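Local coordinates for D-alanyl-lipoteichoic acid synthetase (Streptococcus pneumoniae, PDB 3BMA) that takes part in the D-alanylation of lipoteichoic acid at the cell membrane, a step of lipoteichoic acid biosynthesis, at the interface of chains A and B. Sequence-based numbering; all coordinates share one arbitrary frame. Chains: chain A/B, D-alanyl-lipoteichoic acid synthetase.

The interface of chains A and B. Residues chain A 131, 159, 182-183, 186-187, 190; chain B 131, 159, 182-183, 186-187, 190.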
ATOM      1  N   THR A 131     -14.519  11.240   0.818  1.00 30.61           N
ATOM      2  CA  THR A 131     -14.017   9.903   1.151  1.00 29.39           C
ATOM      3  C   THR A 131     -15.083   8.988   1.758  1.00 30.89           C
ATOM      4  O   THR A 131     -15.052   7.778   1.530  1.00 30.60           O
ATOM      5  CB  THR A 131     -12.773   9.957   2.064  1.00 29.90           C
ATOM      6  OG1 THR A 131     -12.970  10.915   3.113  1.00 29.85           O
ATOM      7  CG2 THR A 131     -11.535  10.325   1.266  1.00 23.67           C
ATOM      8  N   MET A 159      -9.262  13.167  -6.070  1.00 47.21           N
ATOM      9  CA  MET A 159      -9.518  11.764  -6.443  1.00 46.75           C
ATOM     10  C   MET A 159     -10.446  11.644  -7.660  1.00 44.21           C
ATOM     11  O   MET A 159     -11.391  10.849  -7.667  1.00 45.30           O
ATOM     12  CB  MET A 159     -10.018  10.945  -5.245  1.00 44.62           C
ATOM     13  CG  MET A 159      -8.954  10.724  -4.180  1.00 47.74           C
ATOM     14  SD  MET A 159      -9.645  10.147  -2.628  1.00 40.69           S
ATOM     15  CE  MET A 159     -10.471  11.625  -2.070  1.00 27.23           C
ATOM     16  N   LEU A 182      -8.388   3.131   3.244  1.00 27.70           N
ATOM     17  CA  LEU A 182      -7.324   3.674   4.080  0.50 26.57           C
ATOM     18  C   LEU A 182      -7.692   5.136   4.311  1.00 26.22           C
ATOM     19  O   LEU A 182      -7.884   5.566   5.448  1.00 27.74           O
ATOM     20  CB  LEU A 182      -5.976   3.579   3.362  0.50 28.48           C
ATOM     21  CG  LEU A 182      -4.756   4.077   4.140  0.50 27.69           C
ATOM     22  CD1 LEU A 182      -4.057   5.196   3.384  0.50 28.72           C
ATOM     23  CD2 LEU A 182      -5.158   4.536   5.533  0.50 29.96           C
ATOM     24  N   LEU A 183      -7.791   5.894   3.223  1.00 10.87           N
ATOM     25  CA  LEU A 183      -7.879   7.351   3.308  1.00 19.39           C
ATOM     26  C   LEU A 183      -9.165   7.857   3.960  1.00 20.84           C
ATOM     27  O   LEU A 183      -9.168   8.927   4.575  1.00 19.98           O
ATOM     28  CB  LEU A 183      -7.676   7.989   1.929  1.00 16.46           C
ATOM     29  CG  LEU A 183      -6.326   7.785   1.219  1.00 26.77           C
ATOM     30  CD1 LEU A 183      -6.399   8.278  -0.222  1.00 19.44           C
ATOM     31  CD2 LEU A 183      -5.155   8.437   1.958  1.00 20.01           C
ATOM     32  N   PHE A 186      -8.623   7.371   7.663  1.00 26.24           N
ATOM     33  CA  PHE A 186      -7.763   8.459   8.096  1.00 22.55           C
ATOM     34  C   PHE A 186      -8.544   9.757   8.237  1.00 27.25           C
ATOM     35  O   PHE A 186      -8.367  10.476   9.224  1.00 22.89           O
ATOM     36  CB  PHE A 186      -6.571   8.656   7.158  1.00 23.00           C
ATOM     37  CG  PHE A 186      -5.690   9.811   7.549  1.00 26.01           C
ATOM     38  CD1 PHE A 186      -5.132   9.877   8.829  1.00 20.91           C
ATOM     39  CD2 PHE A 186      -5.428  10.834   6.652  1.00 28.96           C
ATOM     40  CE1 PHE A 186      -4.337  10.946   9.205  1.00 21.11           C
ATOM     41  CE2 PHE A 186      -4.624  11.910   7.019  1.00 34.36           C
ATOM     42  CZ  PHE A 186      -4.075  11.961   8.297  1.00 33.79           C
ATOM     43  N   ASN A 187      -9.404  10.039   7.259  1.00 21.46           N
ATOM     44  CA  ASN A 187     -10.262  11.223   7.295  1.00 24.95           C
ATOM     45  C   ASN A 187     -11.290  11.230   8.420  1.00 28.35           C
ATOM     46  O   ASN A 187     -11.601  12.293   8.953  1.00 26.45           O
ATOM     47  CB  ASN A 187     -10.970  11.433   5.957  1.00 26.00           C
ATOM     48  CG  ASN A 187     -10.301  12.484   5.104  1.00 24.28           C
ATOM     49  OD1 ASN A 187      -9.409  13.201   5.557  1.00 29.80           O
ATOM     50  ND2 ASN A 187     -10.740  12.589   3.862  1.00 15.88           N
ATOM     51  N   GLN A 190      -9.177  11.761  11.710  1.00 28.17           N
ATOM     52  CA  GLN A 190      -8.723  13.141  11.696  1.00 29.68           C
ATOM     53  C   GLN A 190      -9.856  14.078  12.104  1.00 32.59           C
ATOM     54  O   GLN A 190      -9.688  14.907  13.005  1.00 26.85           O
ATOM     55  CB  GLN A 190      -8.250  13.493  10.291  1.00 29.32           C
ATOM     56  CG  GLN A 190      -7.135  14.489  10.220  1.00 35.15           C
ATOM     57  CD  GLN A 190      -6.556  14.598   8.828  1.00 27.82           C
ATOM     58  OE1 GLN A 190      -5.368  14.863   8.667  1.00 41.97           O
ATOM     59  NE2 GLN A 190      -7.391  14.398   7.811  1.00 17.28           N
TER
ATOM     60  N   THR B 131       0.569  15.911   9.963  1.00 19.44           N
ATOM     61  CA  THR B 131       1.259  15.094   8.949  1.00 15.80           C
ATOM     62  C   THR B 131       2.433  15.797   8.264  1.00 20.91           C
ATOM     63  O   THR B 131       3.371  15.136   7.810  1.00 31.42           O
ATOM     64  CB  THR B 131       0.289  14.542   7.890  1.00 15.22           C
ATOM     65  OG1 THR B 131      -0.394  15.623   7.244  1.00 16.19           O
ATOM     66  CG2 THR B 131      -0.724  13.609   8.530  1.00 13.51           C
ATOM     67  N   MET B 159      -2.312   9.187  15.349  1.00 40.90           N
ATOM     68  CA  MET B 159      -0.993   8.603  15.060  1.00 43.38           C
ATOM     69  C   MET B 159      -0.040   8.745  16.248  1.00 44.56           C
ATOM     70  O   MET B 159       1.071   9.253  16.106  1.00 47.56           O
ATOM     71  CB  MET B 159      -0.389   9.175  13.767  1.00 43.65           C
ATOM     72  CG  MET B 159      -1.195   8.853  12.507  1.00 49.33           C
ATOM     73  SD  MET B 159      -0.635   9.739  11.036  1.00 49.71           S
ATOM     74  CE  MET B 159      -1.095  11.414  11.455  1.00 24.06           C
ATOM     75  N   LEU B 182       2.451   8.889   2.534  1.00 22.09           N
ATOM     76  CA  LEU B 182       1.146   8.707   1.892  1.00 20.02           C
ATOM     77  C   LEU B 182       0.060   9.614   2.491  1.00 20.13           C
ATOM     78  O   LEU B 182      -0.683  10.256   1.755  1.00 22.01           O
ATOM     79  CB  LEU B 182       0.743   7.229   1.953  1.00 17.67           C
ATOM     80  CG  LEU B 182      -0.670   6.642   1.799  1.00 25.77           C
ATOM     81  CD1 LEU B 182      -1.434   7.146   0.603  1.00 36.65           C
ATOM     82  CD2 LEU B 182      -0.533   5.141   1.697  1.00 31.29           C
ATOM     83  N   LEU B 183      -0.038   9.657   3.814  1.00 17.10           N
ATOM     84  CA  LEU B 183      -1.067  10.469   4.468  1.00 19.16           C
ATOM     85  C   LEU B 183      -0.768  11.966   4.371  1.00 20.49           C
ATOM     86  O   LEU B 183      -1.688  12.785   4.325  1.00 33.52           O
ATOM     87  CB  LEU B 183      -1.255  10.034   5.925  1.00 19.50           C
ATOM     88  CG  LEU B 183      -1.636   8.567   6.178  1.00 12.67           C
ATOM     89  CD1 LEU B 183      -1.643   8.261   7.677  1.00 27.81           C
ATOM     90  CD2 LEU B 183      -2.971   8.198   5.545  1.00 14.28           C
ATOM     91  N   PHE B 186      -1.718  13.120   0.785  1.00 28.76           N
ATOM     92  CA  PHE B 186      -3.176  13.163   0.719  1.00 25.07           C
ATOM     93  C   PHE B 186      -3.710  14.425   1.377  1.00 25.60           C
ATOM     94  O   PHE B 186      -4.557  15.102   0.809  1.00 30.58           O
ATOM     95  CB  PHE B 186      -3.785  11.925   1.387  1.00 22.63           C
ATOM     96  CG  PHE B 186      -5.286  11.979   1.523  1.00 27.49           C
ATOM     97  CD1 PHE B 186      -6.105  11.848   0.402  1.00 10.88           C
ATOM     98  CD2 PHE B 186      -5.881  12.156   2.772  1.00 17.90           C
ATOM     99  CE1 PHE B 186      -7.489  11.888   0.523  1.00 30.93           C
ATOM    100  CE2 PHE B 186      -7.266  12.207   2.902  1.00 11.56           C
ATOM    101  CZ  PHE B 186      -8.073  12.069   1.778  1.00 25.98           C
ATOM    102  N   ASN B 187      -3.208  14.725   2.572  1.00 22.60           N
ATOM    103  CA  ASN B 187      -3.553  15.960   3.279  1.00 27.58           C
ATOM    104  C   ASN B 187      -3.188  17.221   2.511  1.00 26.56           C
ATOM    105  O   ASN B 187      -3.960  18.175   2.502  1.00 26.66           O
ATOM    106  CB  ASN B 187      -2.904  15.995   4.665  1.00 23.58           C
ATOM    107  CG  ASN B 187      -3.825  15.490   5.758  1.00 17.00           C
ATOM    108  OD1 ASN B 187      -4.983  15.159   5.515  1.00 30.36           O
ATOM    109  ND2 ASN B 187      -3.309  15.447   6.979  1.00 17.89           N
ATOM    110  N   GLN B 190      -5.647  17.334  -0.453  1.00 36.19           N
ATOM    111  CA  GLN B 190      -6.975  17.626   0.066  1.00 34.42           C
ATOM    112  C   GLN B 190      -7.110  19.079   0.501  1.00 33.70           C
ATOM    113  O   GLN B 190      -8.066  19.746   0.124  1.00 40.01           O
ATOM    114  CB  GLN B 190      -7.252  16.692   1.244  1.00 35.96           C
ATOM    115  CG  GLN B 190      -8.628  16.751   1.840  1.00 39.72           C
ATOM    116  CD  GLN B 190      -8.880  15.578   2.757  1.00 30.87           C
ATOM    117  OE1 GLN B 190      -9.809  14.808   2.545  1.00 35.59           O
ATOM    118  NE2 GLN B 190      -8.035  15.419   3.771  1.00 31.77           N
TER
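Where two copies of helix 174-194 meet about a two-fold axis, the phenylalanines illustrate how a self-complementary contact uses each residue twice. B:Phe186 and A:Phe186 bury the most surface in this patch, 87 and 86 Å², and each swings its ring across to the partner with CG anti to the backbone N (chi1 172° and 178°). A:Leu183 meets B:Phe186 tip to tip: its CD2 methyl sits over the ring face, offset toward the rim, 3.9 Å from the B:Phe186 centroid in a CH-pi contact. A:Leu183 CD1 packs beside it, 3.6 Å from B:Phe186 CD1. The twin is not exact: B:Leu183 crosses A:Phe186 obliquely, with B:Leu183 CD2 3.7 Å from A:Phe186 CG, but its CD1 is the methyl over the face, offset toward the rim. The rim of B:Phe186 is lined in plane by A:Met159 CE and the carboxamide carbon CG of A:Asn187, while A:Thr131 brings CG2 toward CZ. At the two-fold, A:Phe186 CD2 approaches B:Phe186 CD2 to 4.1 Å; further along the helices, A:Leu182 CD1 and B:Leu182 CD2 meet tip to tip.

Beside this apolar core, two flat carboxamides pair. A:Asn187 ND2 donates to B:Gln190 OE1 at 2.7 Å, on a lone pair, and B:Gln190 NE2 returns a longer bond of 3.2 Å to A:Asn187 OD1. The second N-H of A:Asn187 ND2 runs almost straight to A:Thr131 OG1 (2.9 Å, 173° at H), which, with the B:Gln190 bonds, helps to hold the amide's rotation. Across the axis B:Asn187 ND2 likewise reaches A:Gln190 OE1 at 2.7 Å, but the return bond is weak. Greasy interlock and paired amides together join two subunits in the crystal assembly; that this dimer also forms at the membrane remains an inference.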